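Local coordinates for putative Transcriptional Regulator (Rhodococcus sp., PDB 2IA2), which probably regulates transcription as an IclR-family protein, binding DNA through a helix-turn-helix domain and sensing a small-molecule effector through its C-terminal domain, at residues Gln18-Ala21 / Arg22-Val26; Ser85-Ser88 / Ser89-Leu92; Ser114-Gly118 / Ala119-Tyr123; Leu201-Glu204 / Leu205-Leu209. All coordinates share one frame; numbering follows the deposited sequence.

Contact 1 (Gln18-Ala21 / Arg22-Val26); sequences QSLA and RGLAV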
loop_
_atom_site.group_PDB
_atom_site.type_symbol
_atom_site.label_atom_id
_atom_site.label_comp_id
_atom_site.label_asym_id
_atom_site.label_seq_id
_atom_site.Cartn_x
_atom_site.Cartn_y
_atom_site.Cartn_z
ATOM N N GLN A 18 -17.490 11.331 19.622
ATOM C CA GLN A 18 -16.483 12.388 19.617
ATOM C C GLN A 18 -15.100 11.925 20.098
ATOM O O GLN A 18 -14.072 12.296 19.538
ATOM C CB GLN A 18 -16.980 13.530 20.493
ATOM C CG GLN A 18 -16.105 14.734 20.446
ATOM C CD GLN A 18 -16.777 15.909 21.133
ATOM O OE1 GLN A 18 -16.901 15.929 22.379
ATOM N NE2 GLN A 18 -17.236 16.882 20.333
ATOM N N SER A 19 -15.083 11.096 21.127
ATOM C CA SER A 19 -13.847 10.705 21.736
ATOM C C SER A 19 -12.988 9.867 20.789
ATOM O O SER A 19 -11.809 10.019 20.765
ATOM C CB SER A 19 -14.125 10.010 23.058
ATOM O OG SER A 19 -14.425 11.034 24.018
ATOM N N LEU A 20 -13.626 9.022 19.997
ATOM C CA LEU A 20 -12.957 8.261 18.961
ATOM C C LEU A 20 -12.373 9.205 17.911
ATOM O O LEU A 20 -11.186 9.124 17.624
ATOM C CB LEU A 20 -13.932 7.242 18.306
ATOM C CG LEU A 20 -13.311 6.368 17.199
ATOM C CD1 LEU A 20 -12.028 5.697 17.685
ATOM C CD2 LEU A 20 -14.336 5.320 16.605
ATOM N N ALA A 21 -13.210 10.109 17.367
ATOM C CA ALA A 21 -12.727 11.087 16.397
ATOM C C ALA A 21 -11.495 11.806 16.922
ATOM O O ALA A 21 -10.478 11.865 16.214
ATOM C CB ALA A 21 -13.832 12.096 15.985
ATOM N N ARG A 22 -11.586 12.335 18.158
ATOM C CA ARG A 22 -10.482 13.064 18.799
ATOM C C ARG A 22 -9.227 12.214 19.019
ATOM O O ARG A 22 -8.130 12.652 18.674
ATOM C CB ARG A 22 -10.931 13.721 20.100
ATOM C CG ARG A 22 -11.935 14.826 19.850
ATOM C CD ARG A 22 -12.415 15.437 21.155
ATOM N NE ARG A 22 -13.222 16.616 20.835
ATOM C CZ ARG A 22 -13.743 17.441 21.735
ATOM N NH1 ARG A 22 -13.595 17.188 23.037
ATOM N NH2 ARG A 22 -14.413 18.518 21.320
ATOM N N GLY A 23 -9.371 11.002 19.551
ATOM C CA GLY A 23 -8.191 10.131 19.681
ATOM C C GLY A 23 -7.477 9.880 18.347
ATOM O O GLY A 23 -6.225 9.831 18.311
ATOM N N LEU A 24 -8.249 9.697 17.262
ATOM C CA LEU A 24 -7.653 9.483 15.951
ATOM C C LEU A 24 -6.939 10.732 15.448
ATOM O O LEU A 24 -5.893 10.615 14.796
ATOM C CB LEU A 24 -8.718 8.975 14.929
ATOM C CG LEU A 24 -9.272 7.572 15.296
ATOM C CD1 LEU A 24 -10.472 7.219 14.423
ATOM C CD2 LEU A 24 -8.194 6.533 15.147
ATOM N N ALA A 25 -7.520 11.921 15.705
ATOM C CA ALA A 25 -6.926 13.178 15.286
ATOM C C ALA A 25 -5.607 13.383 15.983
ATOM O O ALA A 25 -4.686 13.948 15.402
ATOM C CB ALA A 25 -7.880 14.392 15.542
ATOM N N VAL A 26 -5.513 12.933 17.224
ATOM C CA VAL A 26 -4.264 12.989 17.964
ATOM C C VAL A 26 -3.181 12.086 17.291
ATOM O O VAL A 26 -2.056 12.506 17.056
ATOM C CB VAL A 26 -4.471 12.644 19.479
ATOM C CG1 VAL A 26 -3.147 12.429 20.184
ATOM C CG2 VAL A 26 -5.343 13.730 20.228
#
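Gln18 and Arg22 lie one turn apart on helix 18-28, the opening helix of the IclR helix-turn-helix domain, and their flat end groups stack. The amide and guanidinium planes differ by only 6°, and Gln18 CD sits 3.4 Å above the guanidinium plane of Arg22, over its centre. Gln18 reaches this place because its CG is anti to the backbone N (chi1 -174°), while Arg22 runs extended from CG to NE and returns along the helix toward the N-terminal end. The pair is therefore a face-to-face stack and not a polar bond: Gln18 NE2 and Arg22 NH2, 3.4 Å apart, are both donors. Shortening Arg22 to an alanine would probably strip the Gln18 amide of the flat surface beneath it and leave that amide free to turn.

Farther along, Leu20 and Leu24 meet at an angle, and their CD1 atoms approach to 3.9 Å. This apolar side continues into the second subunit, where Leu60 and Tyr65 of that chain pack on Leu20 and Leu24; within its own subunit, Phe56 of helix 50-63 touches Ser19 and Arg22. The helix thus joins the core of its own domain to a dimer contact.

Regular i to i+4 backbone bonds tie the turns together. The bond from Arg22 N to Gln18 O is 2.8 Å long and nearly straight, at 171° about the hydrogen. The same carbonyl also borders the arginine side chain, for Arg22 CG passes 3.3 Å from Gln18 O.

Contact 2 (Ser85-Ser88 / Ser89-Leu92); sequences SYLS and SLSL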
loop_
_atom_site.group_PDB
_atom_site.type_symbol
_atom_site.label_atom_id
_atom_site.label_comp_id
_atom_site.label_asym_id
_atom_site.label_seq_id
_atom_site.Cartn_x
_atom_site.Cartn_y
_atom_site.Cartn_z
ATOM N N SER A 85 -0.730 -3.742 7.260
ATOM C CA SER A 85 -0.115 -4.789 6.491
ATOM C C SER A 85 -1.074 -5.382 5.482
ATOM O O SER A 85 -0.649 -6.045 4.567
ATOM C CB SER A 85 0.478 -5.882 7.379
ATOM O OG SER A 85 -0.575 -6.470 8.095
ATOM N N TYR A 86 -2.355 -5.156 5.600
ATOM C CA TYR A 86 -3.209 -5.647 4.525
ATOM C C TYR A 86 -3.778 -4.585 3.640
ATOM O O TYR A 86 -3.919 -4.843 2.442
ATOM C CB TYR A 86 -4.289 -6.653 4.982
ATOM C CG TYR A 86 -5.532 -6.016 5.457
ATOM C CD1 TYR A 86 -6.522 -5.603 4.536
ATOM C CD2 TYR A 86 -5.760 -5.819 6.832
ATOM C CE1 TYR A 86 -7.713 -4.986 4.971
ATOM C CE2 TYR A 86 -6.961 -5.186 7.283
ATOM C CZ TYR A 86 -7.920 -4.788 6.340
ATOM O OH TYR A 86 -9.109 -4.184 6.759
ATOM N N LEU A 87 -4.020 -3.386 4.168
ATOM C CA LEU A 87 -4.471 -2.277 3.317
ATOM C C LEU A 87 -3.375 -1.836 2.356
ATOM O O LEU A 87 -3.661 -1.421 1.253
ATOM C CB LEU A 87 -4.963 -1.110 4.169
ATOM C CG LEU A 87 -6.263 -1.404 4.949
ATOM C CD1 LEU A 87 -6.598 -0.235 5.844
ATOM C CD2 LEU A 87 -7.393 -1.544 3.880
ATOM N N SER A 88 -2.106 -1.961 2.751
ATOM C CA SER A 88 -0.962 -1.581 1.877
ATOM C C SER A 88 -0.683 -2.609 0.767
ATOM O O SER A 88 0.025 -2.359 -0.192
ATOM C CB SER A 88 0.294 -1.252 2.706
ATOM O OG SER A 88 0.779 -2.411 3.405
ATOM N N SER A 89 -1.349 -3.725 0.828
ATOM C CA SER A 89 -1.193 -4.762 -0.202
ATOM C C SER A 89 -2.320 -4.811 -1.261
ATOM O O SER A 89 -2.303 -5.708 -2.124
ATOM C CB SER A 89 -0.999 -6.119 0.441
ATOM O OG SER A 89 -2.230 -6.540 0.954
ATOM N N LEU A 90 -3.284 -3.858 -1.212
ATOM C CA LEU A 90 -4.405 -3.848 -2.150
ATOM C C LEU A 90 -3.964 -3.704 -3.607
ATOM O O LEU A 90 -3.117 -2.873 -3.936
ATOM C CB LEU A 90 -5.402 -2.692 -1.829
ATOM C CG LEU A 90 -6.095 -2.710 -0.474
ATOM C CD1 LEU A 90 -7.001 -1.479 -0.194
ATOM C CD2 LEU A 90 -6.882 -4.009 -0.312
ATOM N N SER A 91 -4.557 -4.503 -4.490
ATOM C CA SER A 91 -4.223 -4.426 -5.910
ATOM C C SER A 91 -4.950 -3.236 -6.529
ATOM O O SER A 91 -5.891 -2.660 -5.948
ATOM C CB SER A 91 -4.630 -5.756 -6.614
ATOM O OG SER A 91 -5.998 -5.888 -6.452
ATOM N N LEU A 92 -4.553 -2.859 -7.724
ATOM C CA LEU A 92 -5.357 -1.871 -8.415
ATOM C C LEU A 92 -6.865 -2.219 -8.528
ATOM O O LEU A 92 -7.700 -1.345 -8.301
ATOM C CB LEU A 92 -4.738 -1.503 -9.765
ATOM C CG LEU A 92 -5.712 -0.856 -10.766
ATOM C CD1 LEU A 92 -5.801 0.629 -10.490
ATOM C CD2 LEU A 92 -5.273 -1.116 -12.231
HETATM O O HOH W 1 -0.284 -2.828 -3.167
#
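Tyr86 and Ser89 are linked just after the short helix 84-87, around a type I beta turn from Leu87 to Leu90 whose closing bond, Leu90 N to Leu87 O at 3.5 Å, is weak. Ser89 grips the Tyr86 carbonyl twice. Its hydroxyl donates through OG to Tyr86 O at 2.8 Å, tilted 26° from the carbonyl plane, and its backbone N reaches Tyr86 O at 3.2 Å from well above that plane. Both donors approach from the same face. The hydroxyl gets there because OG stands between the backbone N and the carbonyl carbon (chi1 74°), which folds it back toward the preceding turn.

Leu87 and Leu90 form the apolar part, lying side by side and pointing the same way, with Leu87 CD2 4.1 Å from Leu90 CD1. Leu90 also leans on the backbone, its CG 3.3 Å from Leu87 O. Replacing Leu90 with an alanine would probably leave Leu87 CD2 without this neighbour and open a gap beside Val263 of helix 246-264, which Leu90 also touches.

A water bridges two carbonyls of the turn, lying 3.0 Å from Ser88 O and 2.9 Å from Leu90 O. The Ser88 hydroxyl bonds instead to the carbonyl of Tyr84. Thr138 of the second subunit bonds to the carbonyl of Ser85 and touches Ser89. The turn, probably part of the link between the two domains, hands the chain from helix 84-87 to helix 92-107, where Ser91 is the N-cap, its side chain capping a backbone N of that helix.

Contact 3 (Ser114-Gly118 / Ala119-Tyr123); sequences SILDG and ADIVY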
loop_
_atom_site.group_PDB
_atom_site.type_symbol
_atom_site.label_atom_id
_atom_site.label_comp_id
_atom_site.label_asym_id
_atom_site.label_seq_id
_atom_site.Cartn_x
_atom_site.Cartn_y
_atom_site.Cartn_z
ATOM N N SER A 114 -9.390 -0.557 -16.900
ATOM C CA SER A 114 -8.517 -1.450 -17.689
ATOM C C SER A 114 -7.085 -0.978 -17.651
ATOM O O SER A 114 -6.779 0.148 -17.219
ATOM C CB SER A 114 -8.964 -1.522 -19.163
ATOM O OG SER A 114 -8.878 -0.215 -19.723
ATOM N N ILE A 115 -6.193 -1.869 -18.081
ATOM C CA ILE A 115 -4.794 -1.528 -18.204
ATOM C C ILE A 115 -4.361 -1.911 -19.605
ATOM O O ILE A 115 -5.088 -2.624 -20.286
ATOM C CB ILE A 115 -3.947 -2.278 -17.131
ATOM C CG1 ILE A 115 -4.065 -3.799 -17.342
ATOM C CG2 ILE A 115 -4.361 -1.795 -15.723
ATOM C CD1 ILE A 115 -3.119 -4.608 -16.559
ATOM N N LEU A 116 -3.192 -1.440 -20.026
ATOM C CA LEU A 116 -2.708 -1.690 -21.379
ATOM C C LEU A 116 -1.813 -2.924 -21.426
ATOM O O LEU A 116 -0.957 -3.115 -20.561
ATOM C CB LEU A 116 -1.950 -0.472 -21.911
ATOM C CG LEU A 116 -1.621 -0.476 -23.405
ATOM C CD1 LEU A 116 -2.892 -0.402 -24.236
ATOM C CD2 LEU A 116 -0.681 0.668 -23.753
ATOM N N ASP A 117 -2.017 -3.759 -22.440
ATOM C CA ASP A 117 -1.130 -4.889 -22.694
ATOM C C ASP A 117 -0.750 -4.971 -24.168
ATOM O O ASP A 117 -1.502 -5.505 -24.983
ATOM C CB ASP A 117 -1.786 -6.197 -22.246
ATOM C CG ASP A 117 -0.824 -7.368 -22.268
ATOM O OD1 ASP A 117 0.338 -7.178 -22.685
ATOM O OD2 ASP A 117 -1.229 -8.480 -21.867
ATOM N N GLY A 118 0.421 -4.438 -24.504
ATOM C CA GLY A 118 0.755 -4.138 -25.883
ATOM C C GLY A 118 -0.355 -3.394 -26.600
ATOM O O GLY A 118 -0.635 -2.235 -26.295
ATOM N N ALA A 119 -0.987 -4.065 -27.558
ATOM C CA ALA A 119 -1.879 -3.397 -28.499
ATOM C C ALA A 119 -3.325 -3.442 -28.015
ATOM O O ALA A 119 -4.219 -2.888 -28.652
ATOM C CB ALA A 119 -1.759 -4.025 -29.879
ATOM N N ASP A 120 -3.545 -4.105 -26.885
ATOM C CA ASP A 120 -4.894 -4.335 -26.381
ATOM C C ASP A 120 -5.032 -3.726 -25.025
ATOM O O ASP A 120 -4.072 -3.540 -24.375
ATOM C CB ASP A 120 -5.139 -5.833 -26.171
ATOM C CG ASP A 120 -5.177 -6.608 -27.458
ATOM O OD1 ASP A 120 -5.809 -6.140 -28.425
ATOM O OD2 ASP A 120 -4.560 -7.691 -27.492
ATOM N N ILE A 121 -6.247 -3.458 -24.594
ATOM C CA ILE A 121 -6.539 -3.122 -23.185
ATOM C C ILE A 121 -7.064 -4.407 -22.629
ATOM O O ILE A 121 -7.589 -5.249 -23.404
ATOM C CB ILE A 121 -7.607 -1.991 -23.043
ATOM C CG1 ILE A 121 -8.997 -2.430 -23.615
ATOM C CG2 ILE A 121 -7.103 -0.698 -23.714
ATOM C CD1 ILE A 121 -10.194 -1.355 -23.381
ATOM N N VAL A 122 -6.915 -4.566 -21.321
ATOM C CA VAL A 122 -7.383 -5.774 -20.595
ATOM C C VAL A 122 -8.253 -5.256 -19.470
ATOM O O VAL A 122 -7.814 -4.397 -18.685
ATOM C CB VAL A 122 -6.251 -6.593 -19.883
ATOM C CG1 VAL A 122 -6.825 -7.908 -19.283
ATOM C CG2 VAL A 122 -5.147 -6.946 -20.826
ATOM N N TYR A 123 -9.481 -5.753 -19.394
ATOM C CA TYR A 123 -10.373 -5.354 -18.311
ATOM C C TYR A 123 -9.923 -5.955 -16.998
ATOM O O TYR A 123 -9.778 -7.166 -16.902
ATOM C CB TYR A 123 -11.792 -5.823 -18.585
ATOM C CG TYR A 123 -12.511 -4.899 -19.544
ATOM C CD1 TYR A 123 -12.131 -4.832 -20.891
ATOM C CD2 TYR A 123 -13.536 -4.062 -19.089
ATOM C CE1 TYR A 123 -12.786 -3.968 -21.794
ATOM C CE2 TYR A 123 -14.220 -3.208 -19.982
ATOM C CZ TYR A 123 -13.821 -3.170 -21.323
ATOM O OH TYR A 123 -14.451 -2.315 -22.169
HETATM O O HOH W 2 -2.800 -8.416 -25.788
#
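Four backbone hydrogen bonds pair Ser114-Asp117 with Asp120-Tyr123 in an antiparallel hairpin closed by a type II' turn from Asp117 to Asp120. Ile115 and Val122 form one hydrogen-bonded pair; Asp117 and Asp120 form the other, where Asp117 N donates to Asp120 O at 2.8 Å. The return bond, Asp120 N to Asp117 O, is 3.1 Å long and comes from 52° above the carbonyl plane. Gly118 holds the first corner with positive phi (48°), and an Ile121 CA-H...O contact to Ile115 O (3.3 Å) adds to the ladder.

Apolar contacts fall on both faces. Val122 CG2 lies over Asp117 CB at 3.7 Å, on the face shared with Ile115. On the other, Leu116 CD1 nears Ile121 CG2 at 4.3 Å; Ile121 also packs on Leu154 of helix 149-156.

Polar groups gather at the turn. A water donates to Asp120 OD2 (2.6 Å) and to Asp117 O, while Asp117 OD2 makes a salt bridge with Arg142 of strand 142-144, which flanks strand 120-127. Asp117 OD2 and Asp120 OD2 stay 6.6 Å apart. Arg142 probably offsets some of their like charge, whereas Ser114 OG, on a side chain packed by Met150 and Leu154, is buried without a polar partner, probably at some energetic cost.

Contact 4 (Leu201-Glu204 / Leu205-Leu209); sequences LDQE and LEAGL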
loop_
_atom_site.group_PDB
_atom_site.type_symbol
_atom_site.label_atom_id
_atom_site.label_comp_id
_atom_site.label_asym_id
_atom_site.label_seq_id
_atom_site.Cartn_x
_atom_site.Cartn_y
_atom_site.Cartn_z
ATOM N N LEU A 201 -15.646 8.038 -27.136
ATOM C CA LEU A 201 -15.663 7.201 -28.299
ATOM C C LEU A 201 -17.071 6.969 -28.733
ATOM O O LEU A 201 -17.839 6.446 -28.001
ATOM C CB LEU A 201 -14.970 5.889 -28.026
ATOM C CG LEU A 201 -14.502 5.202 -29.273
ATOM C CD1 LEU A 201 -13.144 4.716 -29.098
ATOM C CD2 LEU A 201 -15.439 4.120 -29.646
ATOM N N ASP A 202 -17.398 7.420 -29.925
ATOM C CA ASP A 202 -18.769 7.431 -30.417
ATOM C C ASP A 202 -18.929 6.401 -31.512
ATOM O O ASP A 202 -18.685 6.665 -32.657
ATOM C CB ASP A 202 -19.151 8.799 -30.944
ATOM C CG ASP A 202 -20.593 8.867 -31.409
ATOM O OD1 ASP A 202 -21.368 7.989 -31.104
ATOM O OD2 ASP A 202 -20.943 9.822 -32.081
ATOM N N GLN A 203 -19.279 5.204 -31.109
ATOM C CA GLN A 203 -19.631 4.098 -32.028
ATOM C C GLN A 203 -18.561 3.680 -33.050
ATOM O O GLN A 203 -18.891 3.335 -34.177
ATOM C CB GLN A 203 -20.976 4.365 -32.735
ATOM C CG GLN A 203 -21.987 5.079 -31.862
ATOM C CD GLN A 203 -23.307 5.288 -32.532
ATOM O OE1 GLN A 203 -23.886 4.345 -33.050
ATOM N NE2 GLN A 203 -23.821 6.513 -32.481
ATOM N N GLU A 204 -17.291 3.687 -32.643
ATOM C CA GLU A 204 -16.211 3.217 -33.511
ATOM C C GLU A 204 -15.908 1.735 -33.278
ATOM O O GLU A 204 -15.227 1.091 -34.099
ATOM C CB GLU A 204 -14.950 4.034 -33.285
ATOM C CG GLU A 204 -15.093 5.500 -33.704
ATOM C CD GLU A 204 -13.771 6.241 -33.674
ATOM O OE1 GLU A 204 -12.778 5.696 -34.187
ATOM O OE2 GLU A 204 -13.717 7.368 -33.164
ATOM N N LEU A 205 -16.418 1.208 -32.168
ATOM C CA LEU A 205 -16.189 -0.190 -31.805
ATOM C C LEU A 205 -17.406 -0.991 -32.265
ATOM O O LEU A 205 -17.290 -1.961 -33.020
ATOM C CB LEU A 205 -15.950 -0.346 -30.290
ATOM C CG LEU A 205 -15.631 -1.755 -29.749
ATOM C CD1 LEU A 205 -14.421 -2.407 -30.423
ATOM C CD2 LEU A 205 -15.448 -1.693 -28.225
ATOM N N GLU A 206 -18.576 -0.542 -31.841
ATOM C CA GLU A 206 -19.810 -1.206 -32.217
ATOM C C GLU A 206 -20.877 -0.132 -32.420
ATOM O O GLU A 206 -20.912 0.874 -31.698
ATOM C CB GLU A 206 -20.165 -2.214 -31.104
ATOM C CG GLU A 206 -21.210 -3.218 -31.459
ATOM C CD GLU A 206 -21.206 -4.390 -30.522
ATOM O OE1 GLU A 206 -20.384 -5.310 -30.696
ATOM O OE2 GLU A 206 -22.026 -4.400 -29.595
ATOM N N ALA A 207 -21.730 -0.306 -33.428
ATOM C CA ALA A 207 -22.770 0.692 -33.715
ATOM C C ALA A 207 -23.733 0.761 -32.522
ATOM O O ALA A 207 -24.047 -0.244 -31.945
ATOM C CB ALA A 207 -23.546 0.333 -35.010
ATOM N N GLY A 208 -24.207 1.954 -32.173
ATOM C CA GLY A 208 -25.126 2.070 -31.036
ATOM C C GLY A 208 -24.446 2.074 -29.664
ATOM O O GLY A 208 -25.128 2.091 -28.645
ATOM N N LEU A 209 -23.118 2.020 -29.625
ATOM C CA LEU A 209 -22.412 1.973 -28.314
ATOM C C LEU A 209 -21.516 3.157 -28.146
ATOM O O LEU A 209 -20.746 3.467 -29.040
ATOM C CB LEU A 209 -21.576 0.676 -28.166
ATOM C CG LEU A 209 -20.579 0.491 -26.994
ATOM C CD1 LEU A 209 -21.310 0.362 -25.669
ATOM C CD2 LEU A 209 -19.851 -0.754 -27.213
#
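The loop joining strand 199-202 to strand 209-217, at an outer edge of the six-stranded antiparallel sheet, is closed from inside by the side chain of Gln203. Its OE1 accepts from Gly208 N at 2.6 Å, with an N-H...acceptor angle of 156° and the donor tilted 32° from the carbonyl plane of the amide. The other end of the same amide points back: NE2 donates to Asp202 OD1 at 3.2 Å, meeting that oxygen on its syn side with the bond nearly in the amide plane. Two bonds in opposite directions thus fix the rotation of the amide. A chi1 of -35° sets Gln203 CG 3.5 Å from Leu209 O, and the extended chain beyond it carries OE1 across to Gly208 N.

Backbone contacts complete the closure. Gln203 N makes a weak bond to Leu209 O at 3.1 Å, and Gln203 CA lies 3.5 Å from Glu206 O in a CA-H...O contact. Asp202 is held as well by salt bridges to Arg210 and Arg178, and Glu204 by one to Arg152 of helix 149-156. From Glu206 to Leu209 the chain makes a type II beta turn with Gly208 at its third position, the site where this turn commonly carries glycine.

Contact 1 belongs to the helix-turn-helix domain, and contacts 2, 3 and 4 to the IclR C-terminal domain, which is probably the effector-binding one, as in IclR relatives. Contact 2 has its centre about 25 Å from that of contact 1, and both touch the second subunit. It reaches the sheet directly: Leu92 CD2 of contact 2 packs on Ile115 CG2 of contact 3 at 3.7 Å. Contacts 3 and 4 involve strands of the same six-stranded sheet; their nearest atoms are about 6 Å apart, and helix 149-156 touches side chains of both. Centres of contacts 1 and 4 are about 51 Å apart, on opposite sides of the chain's centre.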